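Local coordinates for alpha-catenin-like protein hmp-1 (Caenorhabditis elegans, PDB 5XA5) that binds beta-catenin, cadherin and actin filaments at cell junctions and is required for cell migration and shape change during body enclosure and elongation, at residues Cys76-Ser81 with Val146-Asp151; Asp154-Thr159 with Ile180-Glu185. One frame throughout, in Å; residues are numbered along the deposited sequence.

Contact 1: residues Cys76-Ser81 with Val146-Asp151; sequences CPIANS and VKVIVD
Cys76-Ser81 is a connection between helices that opens with a type I beta turn from Cys76 to Ala79, closed by the hydrogen bond from Ala79 N to Cys76 O (3.0 Å). Val146-Asp151 is continuous helix, and the backbones come nearest at Ile78 and Val148, whose CA atoms are 6.4 Å apart. In this N-terminal part of an alpha-catenin of the vinculin family, a helical-bundle architecture, the contact packs an interhelical turn against the flank of the long helix 117-165. No hydrogen bond crosses it; the evidence for its cohesion is apolar.

Val148 is the residue most widely used: it touches Cys76, Pro77 and Ile78. Its CG1 stands anti to the backbone N (chi1 170°), which presents both methyls to the Pro77 ring: CG of Pro77 lies 3.5 Å from Val148 CG1 and 3.6 Å from Val148 CG2, the two side chains crossing at about a right angle. Ile78 is buried and forks around the same helix face. Its CG1 takes the crowded position between backbone N and carbonyl carbon (chi1 62°), and the extended chain beyond carries CD1 to 3.7 Å from Lys147 CB. The other branch, CG2, reaches Val148 CG2 at 4.0 Å and passes Asp151 CB. An alanine in place of Ile78 would remove both branches and would probably loosen the turn's hold on Lys147, Val148 and Asp151. Lys147 contributes only its near end, since NZ turns off to a salt bridge with Asp82. At the start of the turn, Cys76 SG, anti to its backbone N, sits 4.1 Å from Val148 CG2.

Contact 2: residues Asp154-Thr159 with Ile180-Glu185; sequences DEVRET and ISQIEE
The carboxylate of Glu155 and the side-chain amide of Gln182 lie face to face, their planes only 6° apart, with Glu155 CD 3.5 Å from Gln182 NE2. Within 154-159 a guanidinium is approached differently: Asp154 meets Arg157 at the edge and in plane, Arg157 NH1 to Asp154 OD1 being a 2.5 Å salt bridge. Both chains in the stack are extended beyond CG and cross at about a right angle. Thr159 meets Gln182 tip to tip, OG1 to OE1 2.8 Å, a distance suited to a hydrogen bond, although the single hydroxyl proton also has Glu155 O within range at 3.1 Å. A water bonds weakly to Gln182 NE2 and to Glu155 OE2. Next to these polar groups, Val156 CG1 packs on Ile183 CG1 (3.9 Å). Lys152 bridges to OE1 of both Glu155 and Glu185, which probably offsets the repulsion of these two carboxylates.

The segment axes approach to 9.7 Å at 157°, an antiparallel pair joining helices 117-165 and 169-196 in the helical bundle. Val156 also touches Met247 and Leu251 of helix 234-258, and Ile183 packs on Leu213 and Ala217 of helix 200-229, so the Val156-Ile183 pair is where side chains of all four helices come together.

In the fold
From the N terminus, the chain leaves helix 51-74, makes the connection 76-81, and runs through helix 83-112 into helix 117-165. There contact 1 closes a loop of 64 intervening residues, 59 of them helical. Farther along the same helix contact 2 opens, and it closes after only 20 residues, once the chain has turned back into helix 169-196. The two are in series, neither nested nor crossed, with centres 14 Å apart. Helix 117-165 is their common element: contact 1 fixes the earlier interhelical connection to it, while contact 2 ties it to its successor, within a bundle that helices 200-229 and 234-258 complete.

Contact 1: residues Cys76-Ser81 with Val146-Asp151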
ATOM      1  N   CYS A  76       7.401  -8.598  -2.318  1.00 49.78           N
ATOM      2  CA  CYS A  76       7.330  -7.191  -2.707  1.00 47.11           C
ATOM      3  C   CYS A  76       8.362  -6.893  -3.776  1.00 47.91           C
ATOM      4  O   CYS A  76       9.551  -7.120  -3.567  1.00 46.89           O
ATOM      5  CB  CYS A  76       7.543  -6.269  -1.509  1.00 51.02           C
ATOM      6  SG  CYS A  76       7.602  -4.509  -1.968  1.00 49.31           S
ATOM      7  N   PRO A  77       7.908  -6.382  -4.928  1.00 50.63           N
ATOM      8  CA  PRO A  77       8.797  -6.223  -6.088  1.00 52.82           C
ATOM      9  C   PRO A  77       9.983  -5.275  -5.888  1.00 59.87           C
ATOM     10  O   PRO A  77      10.888  -5.303  -6.712  1.00 66.91           O
ATOM     11  CB  PRO A  77       7.855  -5.691  -7.177  1.00 49.66           C
ATOM     12  CG  PRO A  77       6.694  -5.141  -6.456  1.00 56.02           C
ATOM     13  CD  PRO A  77       6.526  -5.977  -5.231  1.00 54.77           C
ATOM     14  N   ILE A  78      10.014  -4.466  -4.836  1.00 53.14           N
ATOM     15  CA  ILE A  78      11.201  -3.639  -4.620  1.00 55.65           C
ATOM     16  C   ILE A  78      12.091  -4.151  -3.478  1.00 59.59           C
ATOM     17  O   ILE A  78      12.834  -3.382  -2.874  1.00 54.62           O
ATOM     18  CB  ILE A  78      10.828  -2.154  -4.359  1.00 49.98           C
ATOM     19  CG1 ILE A  78       9.975  -2.000  -3.101  1.00 52.69           C
ATOM     20  CG2 ILE A  78      10.157  -1.522  -5.598  1.00 53.54           C
ATOM     21  CD1 ILE A  78       9.685  -0.558  -2.755  1.00 56.73           C
ATOM     22  N   ALA A  79      12.011  -5.456  -3.212  1.00 62.41           N
ATOM     23  CA  ALA A  79      12.782  -6.125  -2.157  1.00 67.86           C
ATOM     24  C   ALA A  79      14.274  -5.857  -2.306  1.00 77.56           C
ATOM     25  O   ALA A  79      14.961  -5.544  -1.323  1.00 85.37           O
ATOM     26  CB  ALA A  79      12.501  -7.624  -2.170  1.00 60.44           C
ATOM     27  N   ASN A  80      14.738  -5.982  -3.546  1.00 79.42           N
ATOM     28  CA  ASN A  80      16.092  -5.665  -3.928  1.00 81.28           C
ATOM     29  C   ASN A  80      16.421  -4.188  -3.795  1.00 77.69           C
ATOM     30  O   ASN A  80      17.396  -3.803  -3.145  1.00 77.83           O
ATOM     31  CB  ASN A  80      16.342  -6.092  -5.403  1.00 96.60           C
ATOM     32  CG  ASN A  80      15.254  -5.597  -6.362  1.00109.06           C
ATOM     33  OD1 ASN A  80      14.035  -5.592  -6.025  1.00111.76           O
ATOM     34  ND2 ASN A  80      15.688  -5.195  -7.575  1.00113.99           N
ATOM     35  N   SER A  81      15.591  -3.381  -4.447  1.00 73.26           N
ATOM     36  CA  SER A  81      15.914  -2.007  -4.812  1.00 72.35           C
ATOM     37  C   SER A  81      15.898  -1.061  -3.621  1.00 75.85           C
ATOM     38  O   SER A  81      16.553  -0.017  -3.621  1.00 73.65           O
ATOM     39  CB  SER A  81      14.909  -1.508  -5.864  1.00 77.98           C
ATOM     40  OG  SER A  81      14.503  -2.586  -6.687  1.00 75.50           O
ATOM     41  N   VAL A 146       3.007   2.150  -2.639  1.00 27.85           N
ATOM     42  CA  VAL A 146       3.120   3.354  -3.457  1.00 25.69           C
ATOM     43  C   VAL A 146       4.518   3.422  -4.081  1.00 30.01           C
ATOM     44  O   VAL A 146       4.658   3.799  -5.248  1.00 28.45           O
ATOM     45  CB  VAL A 146       2.841   4.629  -2.634  1.00 26.91           C
ATOM     46  CG1 VAL A 146       3.374   5.877  -3.358  1.00 30.37           C
ATOM     47  CG2 VAL A 146       1.357   4.746  -2.362  1.00 26.69           C
ATOM     48  N   LYS A 147       5.539   3.034  -3.315  1.00 26.82           N
ATOM     49  CA  LYS A 147       6.914   3.055  -3.821  1.00 25.64           C
ATOM     50  C   LYS A 147       7.063   2.143  -5.024  1.00 30.02           C
ATOM     51  O   LYS A 147       7.852   2.416  -5.936  1.00 28.26           O
ATOM     52  CB  LYS A 147       7.906   2.641  -2.732  1.00 30.83           C
ATOM     53  CG  LYS A 147       8.282   3.763  -1.788  1.00 41.24           C
ATOM     54  CD  LYS A 147       9.460   3.382  -0.907  1.00 48.95           C
ATOM     55  CE  LYS A 147      10.024   4.609  -0.199  1.00 60.83           C
ATOM     56  NZ  LYS A 147      11.117   4.257   0.745  1.00 65.93           N
ATOM     57  N   VAL A 148       6.318   1.046  -5.019  1.00 28.70           N
ATOM     58  CA  VAL A 148       6.300   0.151  -6.170  1.00 28.58           C
ATOM     59  C   VAL A 148       5.745   0.848  -7.414  1.00 28.28           C
ATOM     60  O   VAL A 148       6.287   0.686  -8.513  1.00 29.61           O
ATOM     61  CB  VAL A 148       5.504  -1.121  -5.852  1.00 29.45           C
ATOM     62  CG1 VAL A 148       5.267  -1.957  -7.101  1.00 29.01           C
ATOM     63  CG2 VAL A 148       6.239  -1.936  -4.800  1.00 30.85           C
ATOM     64  N   ILE A 149       4.691   1.645  -7.256  1.00 22.99           N
ATOM     65  CA  ILE A 149       4.149   2.384  -8.381  1.00 21.62           C
ATOM     66  C   ILE A 149       5.173   3.404  -8.867  1.00 23.18           C
ATOM     67  O   ILE A 149       5.379   3.556 -10.074  1.00 24.63           O
ATOM     68  CB  ILE A 149       2.849   3.102  -8.024  1.00 19.59           C
ATOM     69  CG1 ILE A 149       1.851   2.095  -7.473  1.00 23.89           C
ATOM     70  CG2 ILE A 149       2.267   3.757  -9.265  1.00 23.14           C
ATOM     71  CD1 ILE A 149       0.521   2.698  -7.126  1.00 24.63           C
ATOM     72  N   VAL A 150       5.809   4.093  -7.925  1.00 23.46           N
ATOM     73  CA  VAL A 150       6.810   5.110  -8.284  1.00 21.74           C
ATOM     74  C   VAL A 150       7.968   4.472  -9.050  1.00 25.12           C
ATOM     75  O   VAL A 150       8.514   5.069  -9.992  1.00 27.55           O
ATOM     76  CB  VAL A 150       7.320   5.860  -7.024  1.00 26.16           C
ATOM     77  CG1 VAL A 150       8.514   6.734  -7.358  1.00 32.43           C
ATOM     78  CG2 VAL A 150       6.184   6.702  -6.424  1.00 27.07           C
ATOM     79  N   ASP A 151       8.331   3.251  -8.673  1.00 25.89           N
ATOM     80  CA  ASP A 151       9.393   2.519  -9.366  1.00 28.02           C
ATOM     81  C   ASP A 151       9.000   2.264 -10.827  1.00 30.08           C
ATOM     82  O   ASP A 151       9.846   2.336 -11.735  1.00 29.36           O
ATOM     83  CB  ASP A 151       9.683   1.201  -8.632  1.00 35.82           C
ATOM     84  CG  ASP A 151      10.932   0.508  -9.134  1.00 65.56           C
ATOM     85  OD1 ASP A 151      10.804  -0.454  -9.921  1.00 76.19           O
ATOM     86  OD2 ASP A 151      12.041   0.919  -8.731  1.00 76.78           O
TER

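Contact 2: residues Asp154-Thr159 with Ile180-Glu185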
ATOM      1  N   ASP A 154       9.449   5.402 -12.759  1.00 22.39           N
ATOM      2  CA  ASP A 154      10.868   5.575 -13.055  1.00 21.87           C
ATOM      3  C   ASP A 154      11.306   4.735 -14.251  1.00 23.01           C
ATOM      4  O   ASP A 154      12.176   5.126 -15.029  1.00 25.13           O
ATOM      5  CB  ASP A 154      11.722   5.178 -11.845  1.00 36.93           C
ATOM      6  CG  ASP A 154      11.556   6.113 -10.665  1.00 56.15           C
ATOM      7  OD1 ASP A 154      11.157   7.280 -10.861  1.00 65.65           O
ATOM      8  OD2 ASP A 154      11.843   5.676  -9.530  1.00 63.62           O
ATOM      9  N   GLU A 155      10.727   3.544 -14.360  1.00 24.10           N
ATOM     10  CA  GLU A 155      11.051   2.653 -15.467  1.00 23.74           C
ATOM     11  C   GLU A 155      10.581   3.279 -16.778  1.00 22.09           C
ATOM     12  O   GLU A 155      11.315   3.277 -17.764  1.00 23.48           O
ATOM     13  CB  GLU A 155      10.388   1.280 -15.253  1.00 26.96           C
ATOM     14  CG  GLU A 155      10.730   0.248 -16.314  1.00 37.70           C
ATOM     15  CD  GLU A 155       9.942  -1.039 -16.127  1.00 52.66           C
ATOM     16  OE1 GLU A 155       8.704  -0.959 -15.995  1.00 46.61           O
ATOM     17  OE2 GLU A 155      10.559  -2.124 -16.102  1.00 68.97           O
ATOM     18  N   VAL A 156       9.359   3.811 -16.780  1.00 22.01           N
ATOM     19  CA  VAL A 156       8.828   4.517 -17.958  1.00 19.89           C
ATOM     20  C   VAL A 156       9.723   5.712 -18.278  1.00 22.01           C
ATOM     21  O   VAL A 156      10.078   5.967 -19.431  1.00 21.55           O
ATOM     22  CB  VAL A 156       7.388   4.978 -17.735  1.00 19.50           C
ATOM     23  CG1 VAL A 156       6.927   5.927 -18.831  1.00 21.59           C
ATOM     24  CG2 VAL A 156       6.484   3.761 -17.679  1.00 19.37           C
ATOM     25  N   ARG A 157      10.125   6.445 -17.246  1.00 20.07           N
ATOM     26  CA  ARG A 157      10.978   7.615 -17.455  1.00 19.82           C
ATOM     27  C   ARG A 157      12.295   7.245 -18.138  1.00 22.40           C
ATOM     28  O   ARG A 157      12.752   7.947 -19.038  1.00 23.37           O
ATOM     29  CB  ARG A 157      11.245   8.303 -16.111  1.00 22.20           C
ATOM     30  CG  ARG A 157      12.112   9.541 -16.169  1.00 23.80           C
ATOM     31  CD  ARG A 157      12.408  10.024 -14.749  1.00 28.94           C
ATOM     32  NE  ARG A 157      11.247  10.707 -14.162  1.00 29.18           N
ATOM     33  CZ  ARG A 157      10.566  10.304 -13.096  1.00 35.12           C
ATOM     34  NH1 ARG A 157      10.901   9.196 -12.438  1.00 35.58           N
ATOM     35  NH2 ARG A 157       9.541  11.031 -12.683  1.00 29.40           N
ATOM     36  N   GLU A 158      12.904   6.136 -17.720  1.00 21.21           N
ATOM     37  CA  GLU A 158      14.185   5.728 -18.295  1.00 22.09           C
ATOM     38  C   GLU A 158      14.043   5.223 -19.726  1.00 21.45           C
ATOM     39  O   GLU A 158      14.884   5.503 -20.590  1.00 21.83           O
ATOM     40  CB  GLU A 158      14.842   4.663 -17.405  1.00 24.38           C
ATOM     41  CG  GLU A 158      16.094   4.037 -17.997  1.00 24.45           C
ATOM     42  CD  GLU A 158      17.213   5.062 -18.310  1.00 25.16           C
ATOM     43  OE1 GLU A 158      17.220   6.140 -17.673  1.00 29.36           O
ATOM     44  OE2 GLU A 158      18.105   4.777 -19.145  1.00 26.58           O
ATOM     45  N   THR A 159      12.993   4.461 -19.984  1.00 22.99           N
ATOM     46  CA  THR A 159      12.756   4.024 -21.348  1.00 20.16           C
ATOM     47  C   THR A 159      12.535   5.217 -22.272  1.00 22.69           C
ATOM     48  O   THR A 159      13.098   5.259 -23.370  1.00 23.58           O
ATOM     49  CB  THR A 159      11.566   3.049 -21.405  1.00 21.01           C
ATOM     50  OG1 THR A 159      11.843   1.934 -20.548  1.00 25.77           O
ATOM     51  CG2 THR A 159      11.365   2.543 -22.834  1.00 26.95           C
ATOM     52  N   ILE A 180       5.307   1.163 -24.832  1.00 21.08           N
ATOM     53  CA  ILE A 180       3.872   0.917 -24.966  1.00 21.28           C
ATOM     54  C   ILE A 180       3.426   0.022 -23.842  1.00 24.22           C
ATOM     55  O   ILE A 180       2.445   0.334 -23.154  1.00 22.83           O
ATOM     56  CB  ILE A 180       3.513   0.277 -26.318  1.00 20.91           C
ATOM     57  CG1 ILE A 180       3.637   1.335 -27.424  1.00 21.95           C
ATOM     58  CG2 ILE A 180       2.081  -0.303 -26.311  1.00 22.79           C
ATOM     59  CD1 ILE A 180       3.680   0.752 -28.809  1.00 21.62           C
ATOM     60  N   SER A 181       4.160  -1.068 -23.639  1.00 24.37           N
ATOM     61  CA  SER A 181       3.758  -2.042 -22.626  1.00 23.29           C
ATOM     62  C   SER A 181       3.939  -1.487 -21.223  1.00 23.56           C
ATOM     63  O   SER A 181       3.078  -1.698 -20.369  1.00 24.45           O
ATOM     64  CB  SER A 181       4.536  -3.350 -22.799  1.00 28.75           C
ATOM     65  OG  SER A 181       4.081  -4.002 -23.973  1.00 30.31           O
ATOM     66  N   GLN A 182       5.027  -0.771 -20.991  1.00 20.80           N
ATOM     67  CA  GLN A 182       5.271  -0.239 -19.657  1.00 21.41           C
ATOM     68  C   GLN A 182       4.202   0.773 -19.267  1.00 22.26           C
ATOM     69  O   GLN A 182       3.752   0.814 -18.117  1.00 22.78           O
ATOM     70  CB  GLN A 182       6.669   0.372 -19.581  1.00 20.85           C
ATOM     71  CG  GLN A 182       7.746  -0.680 -19.659  1.00 20.97           C
ATOM     72  CD  GLN A 182       9.128  -0.097 -19.780  1.00 28.02           C
ATOM     73  OE1 GLN A 182       9.282   1.106 -19.934  1.00 28.70           O
ATOM     74  NE2 GLN A 182      10.144  -0.947 -19.668  1.00 39.27           N
ATOM     75  N   ILE A 183       3.799   1.595 -20.227  1.00 20.70           N
ATOM     76  CA  ILE A 183       2.782   2.609 -19.949  1.00 18.18           C
ATOM     77  C   ILE A 183       1.414   1.960 -19.756  1.00 22.74           C
ATOM     78  O   ILE A 183       0.641   2.406 -18.909  1.00 24.91           O
ATOM     79  CB  ILE A 183       2.732   3.648 -21.068  1.00 19.69           C
ATOM     80  CG1 ILE A 183       3.983   4.526 -20.981  1.00 22.63           C
ATOM     81  CG2 ILE A 183       1.484   4.513 -20.964  1.00 23.57           C
ATOM     82  CD1 ILE A 183       4.083   5.587 -22.044  1.00 22.75           C
ATOM     83  N   GLU A 184       1.119   0.903 -20.517  1.00 21.00           N
ATOM     84  CA  GLU A 184      -0.129   0.179 -20.301  1.00 23.49           C
ATOM     85  C   GLU A 184      -0.206  -0.433 -18.897  1.00 24.99           C
ATOM     86  O   GLU A 184      -1.253  -0.347 -18.252  1.00 27.48           O
ATOM     87  CB  GLU A 184      -0.311  -0.914 -21.356  1.00 24.54           C
ATOM     88  CG  GLU A 184      -0.710  -0.406 -22.731  1.00 25.16           C
ATOM     89  CD  GLU A 184      -2.161   0.040 -22.820  1.00 32.63           C
ATOM     90  OE1 GLU A 184      -2.960  -0.271 -21.907  1.00 35.36           O
ATOM     91  OE2 GLU A 184      -2.504   0.692 -23.830  1.00 38.16           O
ATOM     92  N   GLU A 185       0.895  -1.030 -18.443  1.00 25.12           N
ATOM     93  CA  GLU A 185       1.011  -1.589 -17.092  1.00 26.75           C
ATOM     94  C   GLU A 185       0.823  -0.503 -16.035  1.00 30.31           C
ATOM     95  O   GLU A 185       0.077  -0.668 -15.066  1.00 28.87           O
ATOM     96  CB  GLU A 185       2.378  -2.258 -16.907  1.00 28.50           C
ATOM     97  CG  GLU A 185       2.418  -3.763 -17.052  1.00 52.40           C
ATOM     98  CD  GLU A 185       3.771  -4.270 -17.542  1.00 65.67           C
ATOM     99  OE1 GLU A 185       4.704  -3.449 -17.703  1.00 59.29           O
ATOM    100  OE2 GLU A 185       3.906  -5.494 -17.765  1.00 69.82           O
TER
HETATM  101  O   HOH W   1      12.894  -1.678 -18.620  1.00 41.75           O